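Local coordinates for protein putative oxidoreductase yhhX (Escherichia coli K-12, PDB 3F4L) that probably acts as an NADP-dependent oxidoreductase of the Gfo/Idh/MocA family, perhaps oxidising scyllo-inositol, at residues E161-F172 with N202-A212; I183-A194 with A212-V223. All blocks are in the same frame, centred on the assembly; numbering follows the deposited sequence.

Contact 1: E161-F172 with N202-A212; sequences ETKPGLPQDGAF and NKANPDDTFEA
The loop leading into helix 171-187 of the C-terminal alpha/beta domain lies along the connection between strands 192-198 and 209-216, and the two are pinned at both ends. At the outer end, Asn205 reads the backbone of the neighbouring loop with both halves of its amide. Its ND2 donates to Glu161 O (2.9 Å) almost in the amide plane, while its OD1 accepts from Lys163 N (2.7 Å) from above the carbonyl plane. CG stands anti to the carbonyl carbon (chi1 -60°), turning the amide to span both groups. Shortening Asn205 to an alanine would remove both amide groups and is likely to leave Glu161 O and Lys163 N without these mates, letting the 161-163 backbone drift from the turn. Asn202 adds a bond from ND2 to Thr162 OG1 (2.8 Å), and its OD1 takes up Ala204 N in an Asx turn that stiffens the type I turn 202-205. Between the two ends, the Pro206 ring packs against Gly165 and Gly170, its CB 3.7 Å from Gly170 CA.

At the inner end Asp207 meets the start of the helix, where Gly170 is the N-cap residue. Ala171 N donates to Asp207 O (2.8 Å), and Phe172 N to the syn lone pair of Asp207 OD2 (2.9 Å). A water bridges Asp207 OD1 to Pro167 O. Deeper in, Phe172 CD1 lies over one face of the Phe210 ring, toward its rim, 3.5 Å from Phe210 CD2, with the planes at 53°. With its carboxylate on the Phe172 amide and its carbonyl on that of Ala171, Asp207 ties helix start to strand start, and the positive end of the helix dipole is likely to favour its charged form.

Contact 2: I183-A194 with A212-V223; sequences IISLFGRPDHVA and AQLFYGDLKAIV
Tyr216 and Gly188 join the end of helix 171-187 to the hairpin of strands 209-216 and 219-225, in the C-terminal alpha/beta domain. Tyr216 OH donates to Gly188 O (2.8 Å) from well above the carbonyl plane, so the carbonyl just past the helix has a partner. The phenol ring is held between two carbon surfaces. Phe187 CB sits over one face, 3.5 Å from the ring centroid and 10° off its normal, while Pro190 lies over the opposite face with CA and CB.

From Pro190 onward the chain enters strand 192-198, antiparallel to strand 209-216. Asp191 is gripped twice: its N gives a nearly axial bond to Phe215 O (2.7 Å), and its OD2 accepts from Gly217 N (2.9 Å), in the type II' turn 216-219. The backbone N of His192, by contrast, is buried by this contact without a partner in the model, although His192 O accepts a straight bond from Phe215 N (174°). At Ala194 and Gln213 the antiparallel pairing is regular, each N donating to the other's O, and both bonds lie in the carbonyl planes.

On the face of the sheet that carries Ala221 and Val223, Ile183 packs between helix and strands. With CG2 anti to the backbone N, that methyl presses on Ala221 CB at 3.4 Å, a tight fit, while CG1 slides past Val223 CG2. Leu219 CD2 stands over the centre of the Phe187 ring, at 3.6 Å from its centroid. Between bonds across the contact, the hairpin's own pairing and strand 339-342 on the far side of 192-198, most main-chain groups find partners; Asp191 and Tyr216 supply side-chain ones, and His192 N is the exception, a probable small cost in an otherwise well-paired join.

In the fold
Contacts 1 and 2 lie with their centres about 23 Å apart, at opposite ends of helix 171-187 and along strand 209-216, and share Ala212. Their segments alternate along the chain: 161-172, 183-194, 202-212, 212-223. Contact 1 fastens the helix start to the beginning of strand 209-216, and contact 2 joins the helix end to the strand's far end and its neighbours 192-198 and 219-225 in the mixed sheet. The helix is therefore fixed on that sheet at both ends. Both contacts also reach the second subunit: Glu211 of this chain forms an intersubunit salt bridge with Lys220 of the second subunit, placing this region of the sheet at the dimer interface.

Contact 1: E161-F172 with N202-A212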
loop_
_atom_site.group_PDB
_atom_site.type_symbol
_atom_site.label_atom_id
_atom_site.label_comp_id
_atom_site.label_asym_id
_atom_site.label_seq_id
_atom_site.Cartn_x
_atom_site.Cartn_y
_atom_site.Cartn_z
ATOM N N GLU A 161 19.100 -13.390 -13.115
ATOM C CA GLU A 161 19.610 -13.907 -14.372
ATOM C C GLU A 161 18.424 -14.216 -15.275
ATOM O O GLU A 161 17.352 -14.602 -14.799
ATOM C CB GLU A 161 20.433 -15.179 -14.135
ATOM C CG GLU A 161 21.659 -14.992 -13.245
ATOM C CD GLU A 161 22.663 -13.995 -13.803
ATOM O OE1 GLU A 161 22.855 -13.957 -15.038
ATOM O OE2 GLU A 161 23.279 -13.260 -13.003
ATOM N N THR A 162 18.613 -14.025 -16.575
ATOM C CA THR A 162 17.557 -14.297 -17.535
ATOM C C THR A 162 17.147 -15.749 -17.418
ATOM O O THR A 162 17.993 -16.640 -17.429
ATOM C CB THR A 162 18.028 -14.026 -18.967
ATOM O OG1 THR A 162 18.374 -12.641 -19.089
ATOM C CG2 THR A 162 16.926 -14.371 -19.973
ATOM N N LYS A 163 15.844 -15.981 -17.284
ATOM C CA LYS A 163 15.310 -17.333 -17.169
ATOM C C LYS A 163 13.823 -17.284 -17.490
ATOM O O LYS A 163 12.986 -17.286 -16.593
ATOM C CB LYS A 163 15.531 -17.883 -15.756
ATOM C CG LYS A 163 16.532 -19.034 -15.698
ATOM C CD LYS A 163 16.648 -19.628 -14.285
ATOM C CE LYS A 163 17.265 -18.643 -13.288
ATOM N NZ LYS A 163 18.662 -18.241 -13.643
ATOM N N PRO A 164 13.484 -17.233 -18.786
ATOM C CA PRO A 164 12.093 -17.175 -19.239
ATOM C C PRO A 164 11.202 -18.245 -18.631
ATOM O O PRO A 164 11.668 -19.322 -18.248
ATOM C CB PRO A 164 12.220 -17.294 -20.756
ATOM C CG PRO A 164 13.516 -16.581 -21.025
ATOM C CD PRO A 164 14.410 -17.143 -19.931
ATOM N N GLY A 165 9.917 -17.928 -18.535
ATOM C CA GLY A 165 8.967 -18.865 -17.972
ATOM C C GLY A 165 7.545 -18.388 -18.164
ATOM O O GLY A 165 7.306 -17.370 -18.810
ATOM N N LEU A 166 6.603 -19.136 -17.599
ATOM C CA LEU A 166 5.185 -18.813 -17.688
ATOM C C LEU A 166 4.710 -18.120 -16.410
ATOM O O LEU A 166 5.461 -17.986 -15.441
ATOM C CB LEU A 166 4.374 -20.093 -17.905
ATOM C CG LEU A 166 4.487 -20.840 -19.240
ATOM C CD1 LEU A 166 3.938 -19.964 -20.355
ATOM C CD2 LEU A 166 5.931 -21.219 -19.502
ATOM N N PRO A 167 3.448 -17.663 -16.394
ATOM C CA PRO A 167 2.934 -16.996 -15.200
ATOM C C PRO A 167 3.114 -17.840 -13.939
ATOM O O PRO A 167 3.355 -17.302 -12.863
ATOM C CB PRO A 167 1.471 -16.765 -15.548
ATOM C CG PRO A 167 1.547 -16.459 -17.008
ATOM C CD PRO A 167 2.490 -17.545 -17.508
ATOM N N GLN A 168 3.019 -19.161 -14.084
ATOM C CA GLN A 168 3.164 -20.076 -12.951
ATOM C C GLN A 168 4.549 -20.086 -12.309
ATOM O O GLN A 168 4.723 -20.629 -11.216
ATOM C CB GLN A 168 2.854 -21.516 -13.369
ATOM C CG GLN A 168 1.583 -21.717 -14.161
ATOM C CD GLN A 168 1.806 -21.586 -15.660
ATOM O OE1 GLN A 168 1.662 -20.505 -16.231
ATOM N NE2 GLN A 168 2.172 -22.697 -16.302
ATOM N N ASP A 169 5.536 -19.515 -12.991
ATOM C CA ASP A 169 6.901 -19.493 -12.469
ATOM C C ASP A 169 7.223 -18.180 -11.756
ATOM O O ASP A 169 8.303 -18.020 -11.192
ATOM C CB ASP A 169 7.894 -19.688 -13.615
ATOM C CG ASP A 169 7.571 -20.900 -14.461
ATOM O OD1 ASP A 169 7.629 -22.030 -13.930
ATOM O OD2 ASP A 169 7.251 -20.721 -15.655
ATOM N N GLY A 170 6.282 -17.246 -11.789
ATOM C CA GLY A 170 6.508 -15.953 -11.167
ATOM C C GLY A 170 6.335 -15.899 -9.666
ATOM O O GLY A 170 5.986 -16.893 -9.027
ATOM N N ALA A 171 6.563 -14.711 -9.111
ATOM C CA ALA A 171 6.457 -14.474 -7.680
ATOM C C ALA A 171 5.029 -14.555 -7.143
ATOM O O ALA A 171 4.821 -14.969 -5.999
ATOM C CB ALA A 171 7.064 -13.105 -7.337
ATOM N N PHE A 172 4.055 -14.149 -7.956
ATOM C CA PHE A 172 2.658 -14.186 -7.537
ATOM C C PHE A 172 2.218 -15.614 -7.220
ATOM O O PHE A 172 1.659 -15.876 -6.153
ATOM C CB PHE A 172 1.760 -13.566 -8.612
ATOM C CG PHE A 172 0.352 -13.300 -8.143
ATOM C CD1 PHE A 172 0.112 -12.870 -6.843
ATOM C CD2 PHE A 172 -0.725 -13.447 -9.007
ATOM C CE1 PHE A 172 -1.184 -12.588 -6.411
ATOM C CE2 PHE A 172 -2.025 -13.166 -8.584
ATOM C CZ PHE A 172 -2.253 -12.736 -7.290
ATOM N N ASN A 202 14.333 -8.164 -14.525
ATOM C CA ASN A 202 14.713 -8.641 -15.851
ATOM C C ASN A 202 13.454 -8.853 -16.666
ATOM O O ASN A 202 12.708 -9.803 -16.421
ATOM C CB ASN A 202 15.478 -9.960 -15.753
ATOM C CG ASN A 202 16.069 -10.381 -17.083
ATOM O OD1 ASN A 202 15.491 -10.109 -18.136
ATOM N ND2 ASN A 202 17.217 -11.061 -17.044
ATOM N N LYS A 203 13.222 -7.976 -17.635
ATOM C CA LYS A 203 12.022 -8.059 -18.464
ATOM C C LYS A 203 11.825 -9.379 -19.202
ATOM O O LYS A 203 10.752 -9.632 -19.747
ATOM C CB LYS A 203 11.986 -6.895 -19.461
ATOM C CG LYS A 203 11.478 -5.587 -18.866
ATOM C CD LYS A 203 10.067 -5.753 -18.328
ATOM C CE LYS A 203 9.495 -4.447 -17.798
ATOM N NZ LYS A 203 10.260 -3.888 -16.645
ATOM N N ALA A 204 12.844 -10.230 -19.216
ATOM C CA ALA A 204 12.712 -11.507 -19.898
ATOM C C ALA A 204 12.065 -12.548 -18.987
ATOM O O ALA A 204 11.550 -13.557 -19.463
ATOM C CB ALA A 204 14.087 -11.999 -20.363
ATOM N N ASN A 205 12.091 -12.289 -17.678
ATOM C CA ASN A 205 11.553 -13.214 -16.675
ATOM C C ASN A 205 10.091 -13.013 -16.263
ATOM O O ASN A 205 9.483 -11.979 -16.539
ATOM C CB ASN A 205 12.406 -13.140 -15.398
ATOM C CG ASN A 205 13.851 -13.520 -15.638
ATOM O OD1 ASN A 205 14.243 -13.822 -16.760
ATOM N ND2 ASN A 205 14.649 -13.504 -14.581
ATOM N N PRO A 206 9.505 -14.024 -15.598
ATOM C CA PRO A 206 8.116 -13.932 -15.139
ATOM C C PRO A 206 8.094 -12.845 -14.047
ATOM O O PRO A 206 9.147 -12.388 -13.607
ATOM C CB PRO A 206 7.852 -15.325 -14.569
ATOM C CG PRO A 206 8.735 -16.208 -15.428
ATOM C CD PRO A 206 10.010 -15.404 -15.471
ATOM N N ASP A 207 6.907 -12.441 -13.611
ATOM C CA ASP A 207 6.776 -11.403 -12.589
ATOM C C ASP A 207 7.590 -11.659 -11.318
ATOM O O ASP A 207 7.720 -12.796 -10.864
ATOM C CB ASP A 207 5.310 -11.243 -12.202
ATOM C CG ASP A 207 4.774 -12.449 -11.445
ATOM O OD1 ASP A 207 4.516 -13.497 -12.083
ATOM O OD2 ASP A 207 4.623 -12.349 -10.205
ATOM N N ASP A 208 8.129 -10.586 -10.745
ATOM C CA ASP A 208 8.906 -10.667 -9.508
ATOM C C ASP A 208 8.397 -9.614 -8.537
ATOM O O ASP A 208 8.990 -9.373 -7.486
ATOM C CB ASP A 208 10.395 -10.415 -9.778
ATOM C CG ASP A 208 10.661 -9.037 -10.366
ATOM O OD1 ASP A 208 9.731 -8.201 -10.427
ATOM O OD2 ASP A 208 11.817 -8.789 -10.768
ATOM N N THR A 209 7.285 -8.996 -8.904
ATOM C CA THR A 209 6.685 -7.935 -8.114
ATOM C C THR A 209 5.169 -8.024 -8.233
ATOM O O THR A 209 4.645 -8.172 -9.337
ATOM C CB THR A 209 7.118 -6.567 -8.663
ATOM O OG1 THR A 209 8.542 -6.554 -8.817
ATOM C CG2 THR A 209 6.681 -5.440 -7.730
ATOM N N PHE A 210 4.468 -7.945 -7.109
ATOM C CA PHE A 210 3.021 -7.992 -7.157
ATOM C C PHE A 210 2.361 -7.396 -5.936
ATOM O O PHE A 210 2.961 -7.298 -4.867
ATOM C CB PHE A 210 2.517 -9.432 -7.346
ATOM C CG PHE A 210 2.659 -10.307 -6.129
ATOM C CD1 PHE A 210 3.732 -11.182 -6.000
ATOM C CD2 PHE A 210 1.714 -10.262 -5.111
ATOM C CE1 PHE A 210 3.859 -11.996 -4.879
ATOM C CE2 PHE A 210 1.835 -11.073 -3.982
ATOM C CZ PHE A 210 2.904 -11.940 -3.865
ATOM N N GLU A 211 1.118 -6.979 -6.126
ATOM C CA GLU A 211 0.300 -6.449 -5.051
ATOM C C GLU A 211 -1.124 -6.857 -5.385
ATOM O O GLU A 211 -1.657 -6.487 -6.430
ATOM C CB GLU A 211 0.376 -4.925 -4.955
ATOM C CG GLU A 211 -0.466 -4.392 -3.789
ATOM C CD GLU A 211 -0.425 -2.882 -3.642
ATOM O OE1 GLU A 211 0.646 -2.279 -3.882
ATOM O OE2 GLU A 211 -1.467 -2.298 -3.262
ATOM N N ALA A 212 -1.720 -7.657 -4.514
ATOM C CA ALA A 212 -3.087 -8.096 -4.707
ATOM C C ALA A 212 -3.897 -7.462 -3.595
ATOM O O ALA A 212 -3.481 -7.458 -2.438
ATOM C CB ALA A 212 -3.179 -9.614 -4.634
HETATM O O HOH W 1 9.569 -15.126 -19.323
HETATM O O HOH W 2 3.188 -15.719 -10.607
#

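Contact 2: I183-A194 with A212-V223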
loop_
_atom_site.group_PDB
_atom_site.type_symbol
_atom_site.label_atom_id
_atom_site.label_comp_id
_atom_site.label_asym_id
_atom_site.label_seq_id
_atom_site.Cartn_x
_atom_site.Cartn_y
_atom_site.Cartn_z
ATOM N N ILE A 183 -4.561 -14.440 4.344
ATOM C CA ILE A 183 -5.677 -13.493 4.336
ATOM C C ILE A 183 -6.994 -14.250 4.193
ATOM O O ILE A 183 -7.976 -13.966 4.883
ATOM C CB ILE A 183 -5.542 -12.455 3.176
ATOM C CG1 ILE A 183 -4.295 -11.597 3.384
ATOM C CG2 ILE A 183 -6.780 -11.574 3.113
ATOM C CD1 ILE A 183 -4.196 -10.975 4.791
ATOM N N ILE A 184 -7.008 -15.226 3.298
ATOM C CA ILE A 184 -8.208 -16.019 3.080
ATOM C C ILE A 184 -8.612 -16.789 4.348
ATOM O O ILE A 184 -9.796 -16.885 4.665
ATOM C CB ILE A 184 -7.997 -16.983 1.874
ATOM C CG1 ILE A 184 -7.978 -16.163 0.577
ATOM C CG2 ILE A 184 -9.070 -18.043 1.839
ATOM C CD1 ILE A 184 -7.424 -16.892 -0.619
ATOM N N SER A 185 -7.636 -17.318 5.086
ATOM C CA SER A 185 -7.955 -18.056 6.305
ATOM C C SER A 185 -8.601 -17.139 7.353
ATOM O O SER A 185 -9.314 -17.611 8.229
ATOM C CB SER A 185 -6.695 -18.691 6.903
ATOM O OG SER A 185 -5.923 -17.717 7.597
ATOM N N LEU A 186 -8.353 -15.835 7.268
ATOM C CA LEU A 186 -8.921 -14.881 8.232
ATOM C C LEU A 186 -10.270 -14.320 7.817
ATOM O O LEU A 186 -11.174 -14.174 8.641
ATOM C CB LEU A 186 -8.001 -13.664 8.420
ATOM C CG LEU A 186 -6.568 -13.829 8.915
ATOM C CD1 LEU A 186 -5.856 -12.472 8.913
ATOM C CD2 LEU A 186 -6.591 -14.425 10.305
ATOM N N PHE A 187 -10.388 -13.994 6.534
ATOM C CA PHE A 187 -11.587 -13.355 6.023
ATOM C C PHE A 187 -12.418 -14.115 5.004
ATOM O O PHE A 187 -13.540 -13.730 4.729
ATOM C CB PHE A 187 -11.198 -11.986 5.461
ATOM C CG PHE A 187 -10.399 -11.139 6.429
ATOM C CD1 PHE A 187 -10.935 -10.768 7.654
ATOM C CD2 PHE A 187 -9.113 -10.723 6.112
ATOM C CE1 PHE A 187 -10.206 -9.995 8.550
ATOM C CE2 PHE A 187 -8.372 -9.947 7.001
ATOM C CZ PHE A 187 -8.917 -9.582 8.222
ATOM N N GLY A 188 -11.875 -15.183 4.436
ATOM C CA GLY A 188 -12.647 -15.949 3.477
ATOM C C GLY A 188 -12.508 -15.535 2.024
ATOM O O GLY A 188 -11.427 -15.165 1.567
ATOM N N ARG A 189 -13.627 -15.611 1.307
ATOM C CA ARG A 189 -13.714 -15.290 -0.117
ATOM C C ARG A 189 -14.032 -13.807 -0.342
ATOM O O ARG A 189 -15.086 -13.317 0.068
ATOM C CB ARG A 189 -14.822 -16.145 -0.738
ATOM C CG ARG A 189 -14.481 -16.902 -2.012
ATOM C CD ARG A 189 -15.635 -17.867 -2.369
ATOM N NE ARG A 189 -15.198 -19.037 -3.144
ATOM C CZ ARG A 189 -15.995 -20.043 -3.515
ATOM N NH1 ARG A 189 -17.284 -20.038 -3.192
ATOM N NH2 ARG A 189 -15.502 -21.065 -4.207
ATOM N N PRO A 190 -13.134 -13.074 -1.012
ATOM C CA PRO A 190 -13.369 -11.646 -1.262
ATOM C C PRO A 190 -14.404 -11.390 -2.354
ATOM O O PRO A 190 -14.688 -12.273 -3.175
ATOM C CB PRO A 190 -11.991 -11.144 -1.675
ATOM C CG PRO A 190 -11.454 -12.297 -2.449
ATOM C CD PRO A 190 -11.839 -13.498 -1.577
ATOM N N ASP A 191 -14.942 -10.174 -2.354
ATOM C CA ASP A 191 -15.922 -9.741 -3.345
ATOM C C ASP A 191 -15.207 -9.356 -4.639
ATOM O O ASP A 191 -15.666 -9.681 -5.737
ATOM C CB ASP A 191 -16.696 -8.507 -2.855
ATOM C CG ASP A 191 -17.460 -8.758 -1.575
ATOM O OD1 ASP A 191 -18.056 -9.850 -1.443
ATOM O OD2 ASP A 191 -17.472 -7.854 -0.706
ATOM N N HIS A 192 -14.095 -8.640 -4.489
ATOM C CA HIS A 192 -13.311 -8.162 -5.622
ATOM C C HIS A 192 -11.812 -8.309 -5.372
ATOM O O HIS A 192 -11.362 -8.404 -4.227
ATOM C CB HIS A 192 -13.567 -6.674 -5.861
ATOM C CG HIS A 192 -15.001 -6.269 -5.732
ATOM N ND1 HIS A 192 -15.942 -6.538 -6.703
ATOM C CD2 HIS A 192 -15.651 -5.597 -4.751
ATOM C CE1 HIS A 192 -17.111 -6.045 -6.326
ATOM N NE2 HIS A 192 -16.960 -5.470 -5.146
ATOM N N VAL A 193 -11.048 -8.307 -6.457
ATOM C CA VAL A 193 -9.597 -8.380 -6.363
ATOM C C VAL A 193 -8.970 -7.412 -7.353
ATOM O O VAL A 193 -9.348 -7.382 -8.521
ATOM C CB VAL A 193 -9.054 -9.791 -6.671
ATOM C CG1 VAL A 193 -7.530 -9.777 -6.588
ATOM C CG2 VAL A 193 -9.616 -10.807 -5.681
ATOM N N ALA A 194 -8.032 -6.598 -6.877
ATOM C CA ALA A 194 -7.313 -5.660 -7.739
ATOM C C ALA A 194 -5.894 -6.219 -7.875
ATOM O O ALA A 194 -5.249 -6.524 -6.866
ATOM C CB ALA A 194 -7.258 -4.262 -7.102
ATOM N N ALA A 212 -1.720 -7.657 -4.514
ATOM C CA ALA A 212 -3.087 -8.096 -4.707
ATOM C C ALA A 212 -3.897 -7.462 -3.595
ATOM O O ALA A 212 -3.481 -7.458 -2.438
ATOM C CB ALA A 212 -3.179 -9.614 -4.634
ATOM N N GLN A 213 -5.043 -6.905 -3.958
ATOM C CA GLN A 213 -5.921 -6.265 -2.994
ATOM C C GLN A 213 -7.230 -7.025 -2.976
ATOM O O GLN A 213 -7.934 -7.095 -3.986
ATOM C CB GLN A 213 -6.156 -4.808 -3.382
ATOM C CG GLN A 213 -4.863 -4.007 -3.456
ATOM C CD GLN A 213 -5.083 -2.517 -3.626
ATOM O OE1 GLN A 213 -4.134 -1.735 -3.562
ATOM N NE2 GLN A 213 -6.332 -2.114 -3.843
ATOM N N LEU A 214 -7.538 -7.620 -1.831
ATOM C CA LEU A 214 -8.760 -8.394 -1.678
ATOM C C LEU A 214 -9.774 -7.581 -0.895
ATOM O O LEU A 214 -9.498 -7.144 0.223
ATOM C CB LEU A 214 -8.463 -9.708 -0.950
ATOM C CG LEU A 214 -7.654 -10.766 -1.718
ATOM C CD1 LEU A 214 -6.271 -10.230 -2.064
ATOM C CD2 LEU A 214 -7.533 -12.027 -0.865
ATOM N N PHE A 215 -10.952 -7.382 -1.476
ATOM C CA PHE A 215 -11.979 -6.600 -0.810
ATOM C C PHE A 215 -13.074 -7.446 -0.178
ATOM O O PHE A 215 -13.620 -8.340 -0.810
ATOM C CB PHE A 215 -12.608 -5.613 -1.798
ATOM C CG PHE A 215 -11.622 -4.678 -2.430
ATOM C CD1 PHE A 215 -10.701 -5.149 -3.357
ATOM C CD2 PHE A 215 -11.612 -3.326 -2.102
ATOM C CE1 PHE A 215 -9.787 -4.296 -3.957
ATOM C CE2 PHE A 215 -10.701 -2.460 -2.692
ATOM C CZ PHE A 215 -9.782 -2.945 -3.626
ATOM N N TYR A 216 -13.374 -7.166 1.086
ATOM C CA TYR A 216 -14.439 -7.864 1.801
ATOM C C TYR A 216 -15.330 -6.753 2.333
ATOM O O TYR A 216 -15.112 -6.229 3.424
ATOM C CB TYR A 216 -13.884 -8.696 2.963
ATOM C CG TYR A 216 -12.884 -9.757 2.558
ATOM C CD1 TYR A 216 -11.526 -9.448 2.398
ATOM C CD2 TYR A 216 -13.285 -11.079 2.362
ATOM C CE1 TYR A 216 -10.595 -10.434 2.058
ATOM C CE2 TYR A 216 -12.359 -12.072 2.028
ATOM C CZ TYR A 216 -11.015 -11.740 1.881
ATOM O OH TYR A 216 -10.091 -12.728 1.580
ATOM N N GLY A 217 -16.329 -6.385 1.542
ATOM C CA GLY A 217 -17.205 -5.306 1.941
ATOM C C GLY A 217 -16.357 -4.054 1.988
ATOM O O GLY A 217 -15.690 -3.721 1.008
ATOM N N ASP A 218 -16.356 -3.377 3.131
ATOM C CA ASP A 218 -15.581 -2.160 3.303
ATOM C C ASP A 218 -14.148 -2.454 3.732
ATOM O O ASP A 218 -13.349 -1.536 3.884
ATOM C CB ASP A 218 -16.235 -1.264 4.354
ATOM C CG ASP A 218 -17.550 -0.681 3.883
ATOM O OD1 ASP A 218 -17.554 0.047 2.865
ATOM O OD2 ASP A 218 -18.582 -0.948 4.533
ATOM N N LEU A 219 -13.825 -3.729 3.935
ATOM C CA LEU A 219 -12.481 -4.109 4.355
ATOM C C LEU A 219 -11.582 -4.407 3.165
ATOM O O LEU A 219 -12.009 -5.063 2.219
ATOM C CB LEU A 219 -12.528 -5.354 5.237
ATOM C CG LEU A 219 -11.175 -6.055 5.373
ATOM C CD1 LEU A 219 -10.255 -5.231 6.257
ATOM C CD2 LEU A 219 -11.377 -7.445 5.948
ATOM N N LYS A 220 -10.337 -3.934 3.228
ATOM C CA LYS A 220 -9.370 -4.191 2.166
ATOM C C LYS A 220 -8.102 -4.819 2.747
ATOM O O LYS A 220 -7.498 -4.283 3.684
ATOM C CB LYS A 220 -9.002 -2.904 1.401
ATOM C CG LYS A 220 -8.079 -3.166 0.195
ATOM C CD LYS A 220 -7.729 -1.920 -0.615
ATOM C CE LYS A 220 -6.706 -1.040 0.074
ATOM N NZ LYS A 220 -6.390 0.172 -0.749
ATOM N N ALA A 221 -7.728 -5.972 2.196
ATOM C CA ALA A 221 -6.537 -6.694 2.615
ATOM C C ALA A 221 -5.546 -6.651 1.457
ATOM O O ALA A 221 -5.847 -7.088 0.340
ATOM C CB ALA A 221 -6.880 -8.137 2.953
ATOM N N ILE A 222 -4.360 -6.133 1.740
ATOM C CA ILE A 222 -3.307 -5.997 0.746
ATOM C C ILE A 222 -2.178 -7.010 0.943
ATOM O O ILE A 222 -1.659 -7.177 2.045
ATOM C CB ILE A 222 -2.729 -4.571 0.804
ATOM C CG1 ILE A 222 -3.806 -3.572 0.355
ATOM C CG2 ILE A 222 -1.487 -4.467 -0.061
ATOM C CD1 ILE A 222 -3.398 -2.109 0.496
ATOM N N VAL A 223 -1.816 -7.700 -0.131
ATOM C CA VAL A 223 -0.726 -8.665 -0.081
ATOM C C VAL A 223 0.252 -8.253 -1.170
ATOM O O VAL A 223 -0.129 -8.115 -2.331
ATOM C CB VAL A 223 -1.203 -10.091 -0.382
ATOM C CG1 VAL A 223 -0.021 -10.995 -0.501
ATOM C CG2 VAL A 223 -2.148 -10.580 0.715
#